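Local coordinates for protein type I site-specific restriction-modification system, R (Restriction) subunit (Vibrio vulnificus, PDB 3H1T) that probably binds DNA and ATP and hydrolyses ATP as the restriction subunit of a type I enzyme, represented here by its N-terminal and motor-like portion, at residues 66-71 and 548-553; 431-436 and 440-445. All coordinates share one frame; numbering follows the deposited sequence.

Interaction 1. Residues 66-71 and 548-553; sequences SKVQRG and GKLWFN
V68 and L550 meet methyl to methyl: CG2 of V68 stands 3.7 Å from CD1 of L550, a plain van der Waals contact. V68 belongs to the two-stranded antiparallel hairpin of strands 61-64 and 67-70, while L550 lies in the loop that leads into strand 552-556 of the second RecA-like domain. The contact is therefore a surface junction between an N-terminal hairpin and the surface of a helicase-type core. L550 suits its place because its chain reaches across: with chi2 at 174°, CD1 lies anti to CA and extends toward the hairpin. The backbones can thus stay well apart, the CA atoms of V68 and L550 being 8.5 Å from each other. Beta-branched V68, a residue at home in a strand, divides its two methyls between two partners. While CG2 meets the leucine, CG1 comes to 4.2 Å from NE1 of W551, the two side chains crossing at about a right angle. The indole is also held from other directions, edge-to-face against F63 of the partner strand in the hairpin and by a cation-pi contact with R375. Since V68 packs on F63 as well, valine, phenylalanine and tryptophan form one apolar patch. Beside it R70 swings its long side chain inward and brings NH1 to 4.4 Å from CD2 of L550, a loose approach. Its polar end is occupied by other groups: NE donates to the carbonyl of G59, and NH1 forms a salt bridge with E545. The chemistry is thus divided, with apolar side chains forming most of this partly exposed seam and the neighbouring arginine tied by charge to the loop just before 548-553, so the two parts of the chain are joined without direct hydrogen bonding between these segments.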
loop_
_atom_site.group_PDB
_atom_site.type_symbol
_atom_site.label_atom_id
_atom_site.label_comp_id
_atom_site.label_asym_id
_atom_site.label_seq_id
_atom_site.Cartn_x
_atom_site.Cartn_y
_atom_site.Cartn_z
ATOM N N SER A 66 -9.103 -2.483 27.699
ATOM C CA SER A 66 -7.879 -3.231 27.476
ATOM C C SER A 66 -8.071 -4.178 26.293
ATOM O O SER A 66 -7.186 -4.977 25.987
ATOM C CB SER A 66 -7.546 -4.009 28.759
ATOM O OG SER A 66 -8.739 -4.303 29.474
ATOM N N LYS A 67 -9.201 -4.062 25.596
ATOM C CA LYS A 67 -9.518 -4.975 24.490
ATOM C C LYS A 67 -9.601 -4.389 23.072
ATOM O O LYS A 67 -9.970 -3.227 22.892
ATOM C CB LYS A 67 -10.797 -5.703 24.880
ATOM C CG LYS A 67 -10.674 -6.187 26.342
ATOM C CD LYS A 67 -12.010 -6.322 27.072
ATOM C CE LYS A 67 -12.656 -4.974 27.414
ATOM N NZ LYS A 67 -12.009 -4.220 28.537
ATOM N N VAL A 68 -9.259 -5.199 22.069
ATOM C CA VAL A 68 -9.244 -4.743 20.668
ATOM C C VAL A 68 -10.373 -5.230 19.760
ATOM O O VAL A 68 -10.915 -6.312 19.965
ATOM C CB VAL A 68 -7.892 -5.145 19.971
ATOM C CG1 VAL A 68 -6.777 -5.245 21.009
ATOM C CG2 VAL A 68 -8.047 -6.450 19.202
ATOM N N GLN A 69 -10.692 -4.423 18.743
ATOM C CA GLN A 69 -11.745 -4.741 17.765
ATOM C C GLN A 69 -11.692 -3.822 16.541
ATOM O O GLN A 69 -10.944 -2.852 16.509
ATOM C CB GLN A 69 -13.133 -4.607 18.416
ATOM C CG GLN A 69 -13.353 -3.255 19.077
ATOM C CD GLN A 69 -14.751 -3.075 19.630
ATOM O OE1 GLN A 69 -15.709 -2.872 18.883
ATOM N NE2 GLN A 69 -14.879 -3.157 20.948
ATOM N N ARG A 70 -12.480 -4.152 15.526
ATOM C CA ARG A 70 -12.576 -3.339 14.323
ATOM C C ARG A 70 -13.862 -2.540 14.526
ATOM O O ARG A 70 -14.821 -3.057 15.085
ATOM C CB ARG A 70 -12.731 -4.228 13.073
ATOM C CG ARG A 70 -11.739 -5.365 12.933
ATOM C CD ARG A 70 -11.847 -6.015 11.566
ATOM N NE ARG A 70 -10.966 -5.378 10.592
ATOM C CZ ARG A 70 -9.810 -5.890 10.187
ATOM N NH1 ARG A 70 -9.391 -7.049 10.666
ATOM N NH2 ARG A 70 -9.074 -5.239 9.303
ATOM N N GLY A 71 -13.889 -1.273 14.144
ATOM C CA GLY A 71 -15.130 -0.527 14.232
ATOM C C GLY A 71 -15.335 -0.311 12.758
ATOM O O GLY A 71 -15.407 -1.283 12.016
ATOM N N GLY A 548 -3.605 -13.875 15.049
ATOM C CA GLY A 548 -3.482 -12.938 16.154
ATOM C C GLY A 548 -2.704 -11.665 15.869
ATOM O O GLY A 548 -2.306 -10.955 16.797
ATOM N N LYS A 549 -2.490 -11.353 14.595
ATOM C CA LYS A 549 -1.752 -10.147 14.245
ATOM C C LYS A 549 -2.698 -9.012 13.861
ATOM O O LYS A 549 -3.228 -8.992 12.748
ATOM C CB LYS A 549 -0.790 -10.445 13.094
ATOM C CG LYS A 549 -0.152 -9.207 12.484
ATOM C CD LYS A 549 0.557 -8.385 13.541
ATOM C CE LYS A 549 1.120 -7.101 12.962
ATOM N NZ LYS A 549 2.098 -7.370 11.873
ATOM N N LEU A 550 -2.908 -8.072 14.782
ATOM C CA LEU A 550 -3.789 -6.931 14.526
ATOM C C LEU A 550 -3.127 -5.560 14.635
ATOM O O LEU A 550 -3.607 -4.595 14.044
ATOM C CB LEU A 550 -5.002 -6.981 15.457
ATOM C CG LEU A 550 -5.904 -8.181 15.180
ATOM C CD1 LEU A 550 -7.016 -8.281 16.216
ATOM C CD2 LEU A 550 -6.464 -8.041 13.783
ATOM N N TRP A 551 -2.043 -5.470 15.396
ATOM C CA TRP A 551 -1.311 -4.214 15.553
ATOM C C TRP A 551 0.119 -4.537 15.951
ATOM O O TRP A 551 0.440 -5.697 16.195
ATOM C CB TRP A 551 -1.972 -3.324 16.622
ATOM C CG TRP A 551 -2.110 -3.984 17.956
ATOM C CD1 TRP A 551 -3.081 -4.865 18.339
ATOM C CD2 TRP A 551 -1.211 -3.873 19.066
ATOM N NE1 TRP A 551 -2.841 -5.314 19.619
ATOM C CE2 TRP A 551 -1.696 -4.724 20.085
ATOM C CE3 TRP A 551 -0.038 -3.143 19.298
ATOM C CZ2 TRP A 551 -1.048 -4.863 21.322
ATOM C CZ3 TRP A 551 0.605 -3.280 20.530
ATOM C CH2 TRP A 551 0.099 -4.138 21.522
ATOM N N PHE A 552 0.981 -3.527 16.004
ATOM C CA PHE A 552 2.365 -3.770 16.389
ATOM C C PHE A 552 3.018 -2.635 17.169
ATOM O O PHE A 552 2.486 -1.526 17.236
ATOM C CB PHE A 552 3.217 -4.079 15.156
ATOM C CG PHE A 552 3.405 -2.915 14.236
ATOM C CD1 PHE A 552 2.352 -2.452 13.433
ATOM C CD2 PHE A 552 4.645 -2.293 14.140
ATOM C CE1 PHE A 552 2.542 -1.386 12.545
ATOM C CE2 PHE A 552 4.844 -1.228 13.258
ATOM C CZ PHE A 552 3.797 -0.771 12.459
ATOM N N ASN A 553 4.178 -2.930 17.756
ATOM C CA ASN A 553 4.952 -1.971 18.542
ATOM C C ASN A 553 6.203 -1.520 17.821
ATOM O O ASN A 553 6.821 -2.288 17.100
ATOM C CB ASN A 553 5.422 -2.596 19.872
ATOM C CG ASN A 553 4.311 -3.156 20.685
ATOM O OD1 ASN A 553 3.531 -2.413 21.276
ATOM N ND2 ASN A 553 4.214 -4.476 20.723
#

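Interaction 2. Residues 431-436 and 440-445; sequences DFMKRT and AKTIVF
OG1 of T442 has two hydrogen-bonding partners: it donates to the carbonyl O of A440 at 3.0 Å and accepts a hydrogen bond from ND2 of N520, while the selenomethionine M433 rests its terminal methyl against it. This is the packing of helix 422-436 on strand 441-446, consecutive elements of the RecA-like fold in the helicase C-terminal domain, whose parallel strands lie between layers of helices. M433 suits the helix face because its long, flexible side chain can span the distance from helix to sheet. Its CG lies beside the backbone N and anti to the carbonyl carbon (chi1 -66°), and a bend at chi3 of 71° turns CE onto the strand. There CE reaches 3.3 Å from O of A440 and 3.6 Å from OG1 of T442, so the methyl covers both ends of the threonine's bond. Threonine is apt here: beta-branched for a strand, it buries a hydroxyl that has two hydrogen-bonding partners, and its side chain and that of M433 run past one another, pointing opposite ways. A440, with only a methyl group, lets CE come close to its carbonyl, and I502 of the adjacent strand 502-505 also touches both M433 and T442. Within 431-436, OG1 of T436 returns to O of F432 at 2.9 Å, and CG2 of T436 lies over one face of the F432 ring, near its rim. In the bond from OG1 of T442 to O of A440, the C=O...donor angle is 138° and the donor stands above the carbonyl plane.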
loop_
_atom_site.group_PDB
_atom_site.type_symbol
_atom_site.label_atom_id
_atom_site.label_comp_id
_atom_site.label_asym_id
_atom_site.label_seq_id
_atom_site.Cartn_x
_atom_site.Cartn_y
_atom_site.Cartn_z
ATOM N N ASP A 431 13.130 -7.506 29.019
ATOM C CA ASP A 431 12.176 -7.286 30.111
ATOM C C ASP A 431 10.833 -6.946 29.506
ATOM O O ASP A 431 9.800 -7.433 29.958
ATOM C CB ASP A 431 12.621 -6.133 31.014
ATOM C CG ASP A 431 13.741 -6.523 31.964
ATOM O OD1 ASP A 431 14.046 -7.730 32.100
ATOM O OD2 ASP A 431 14.302 -5.599 32.600
ATOM N N PHE A 432 10.855 -6.113 28.469
ATOM C CA PHE A 432 9.636 -5.712 27.782
ATOM C C PHE A 432 8.937 -6.966 27.279
ATOM O O PHE A 432 7.776 -7.209 27.591
ATOM C CB PHE A 432 9.968 -4.758 26.618
ATOM C CG PHE A 432 8.817 -4.521 25.678
ATOM C CD1 PHE A 432 8.550 -5.420 24.643
ATOM C CD2 PHE A 432 7.989 -3.408 25.827
ATOM C CE1 PHE A 432 7.478 -5.215 23.769
ATOM C CE2 PHE A 432 6.911 -3.193 24.959
ATOM C CZ PHE A 432 6.654 -4.102 23.926
HETATM N N MSE A 433 9.647 -7.777 26.510
HETATM C CA MSE A 433 9.062 -9.003 25.987
HETATM C C MSE A 433 8.600 -9.972 27.080
HETATM O O MSE A 433 7.626 -10.703 26.891
HETATM C CB MSE A 433 10.058 -9.689 25.046
HETATM C CG MSE A 433 10.332 -8.866 23.791
HETATM SE SE MSE A 433 11.475 -9.706 22.456
HETATM C CE MSE A 433 10.226 -11.064 21.824
ATOM N N LYS A 434 9.288 -9.983 28.217
ATOM C CA LYS A 434 8.916 -10.861 29.319
ATOM C C LYS A 434 7.577 -10.415 29.897
ATOM O O LYS A 434 6.767 -11.246 30.326
ATOM C CB LYS A 434 10.025 -10.887 30.402
ATOM C CG LYS A 434 11.126 -11.923 30.116
ATOM C CD LYS A 434 12.287 -11.900 31.121
ATOM C CE LYS A 434 13.183 -13.136 30.938
ATOM N NZ LYS A 434 14.484 -13.048 31.679
ATOM N N ARG A 435 7.318 -9.112 29.883
ATOM C CA ARG A 435 6.060 -8.625 30.413
ATOM C C ARG A 435 4.958 -8.591 29.364
ATOM O O ARG A 435 3.823 -8.289 29.700
ATOM C CB ARG A 435 6.225 -7.234 31.055
ATOM C CG ARG A 435 6.417 -6.087 30.086
ATOM C CD ARG A 435 6.532 -4.760 30.810
ATOM N NE ARG A 435 7.842 -4.566 31.412
ATOM C CZ ARG A 435 8.822 -3.868 30.848
ATOM N NH1 ARG A 435 8.637 -3.301 29.665
ATOM N NH2 ARG A 435 9.984 -3.729 31.471
ATOM N N THR A 436 5.269 -8.935 28.114
ATOM C CA THR A 436 4.250 -8.910 27.062
ATOM C C THR A 436 4.013 -10.224 26.318
ATOM O O THR A 436 2.921 -10.764 26.367
ATOM C CB THR A 436 4.556 -7.810 26.023
ATOM O OG1 THR A 436 5.883 -7.994 25.505
ATOM C CG2 THR A 436 4.446 -6.431 26.666
ATOM N N ALA A 440 6.627 -13.194 20.607
ATOM C CA ALA A 440 6.136 -12.253 19.610
ATOM C C ALA A 440 7.309 -12.032 18.652
ATOM O O ALA A 440 8.389 -11.603 19.081
ATOM C CB ALA A 440 5.746 -10.949 20.278
ATOM N N LYS A 441 7.116 -12.320 17.367
ATOM C CA LYS A 441 8.200 -12.157 16.405
ATOM C C LYS A 441 8.654 -10.723 16.338
ATOM O O LYS A 441 7.848 -9.817 16.138
ATOM C CB LYS A 441 7.788 -12.643 15.025
ATOM C CG LYS A 441 7.720 -14.156 14.913
ATOM C CD LYS A 441 7.630 -14.580 13.458
ATOM C CE LYS A 441 7.187 -16.042 13.302
ATOM N NZ LYS A 441 8.211 -17.080 13.615
ATOM N N THR A 442 9.965 -10.541 16.479
ATOM C CA THR A 442 10.607 -9.226 16.530
ATOM C C THR A 442 11.801 -9.055 15.588
ATOM O O THR A 442 12.538 -10.003 15.347
ATOM C CB THR A 442 11.115 -8.970 17.964
ATOM O OG1 THR A 442 10.019 -9.085 18.877
ATOM C CG2 THR A 442 11.754 -7.601 18.081
ATOM N N ILE A 443 12.002 -7.841 15.085
ATOM C CA ILE A 443 13.127 -7.540 14.200
ATOM C C ILE A 443 13.876 -6.355 14.790
ATOM O O ILE A 443 13.273 -5.329 15.085
ATOM C CB ILE A 443 12.672 -7.152 12.758
ATOM C CG1 ILE A 443 11.891 -8.297 12.111
ATOM C CG2 ILE A 443 13.904 -6.874 11.877
ATOM C CD1 ILE A 443 11.299 -7.941 10.765
ATOM N N VAL A 444 15.186 -6.473 14.965
ATOM C CA VAL A 444 15.958 -5.373 15.538
ATOM C C VAL A 444 16.945 -4.811 14.531
ATOM O O VAL A 444 17.850 -5.505 14.081
ATOM C CB VAL A 444 16.733 -5.832 16.812
ATOM C CG1 VAL A 444 17.449 -4.636 17.472
ATOM C CG2 VAL A 444 15.779 -6.463 17.791
ATOM N N PHE A 445 16.764 -3.546 14.186
ATOM C CA PHE A 445 17.625 -2.897 13.214
ATOM C C PHE A 445 18.829 -2.232 13.864
ATOM O O PHE A 445 18.712 -1.182 14.501
ATOM C CB PHE A 445 16.815 -1.880 12.420
ATOM C CG PHE A 445 15.804 -2.507 11.512
ATOM C CD1 PHE A 445 16.167 -2.934 10.241
ATOM C CD2 PHE A 445 14.507 -2.744 11.955
ATOM C CE1 PHE A 445 15.255 -3.595 9.421
ATOM C CE2 PHE A 445 13.584 -3.403 11.140
ATOM C CZ PHE A 445 13.963 -3.830 9.868
#

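From the N terminus, the chain starts the N-terminal mixed sheet with strand 49-55, makes the hairpin that supplies 66-71, completes that sheet, then builds the parallel sheet of the first motor-like domain before entering the second. There interaction 2 closes a very short loop, with three residues between 431-436 and 440-445. Interaction 1 closes only much later, at 548-553, so the small loop sits wholly within a span of 476 residues. Strands 441-446 and 552-556 flank 518-524 in one sheet, whose N520 links the two sites by bonding to both T442 and N553. The interactions, centred about 17 Å apart, also meet directly where ND2 of N553 packs 4.0 Å from CZ of F432.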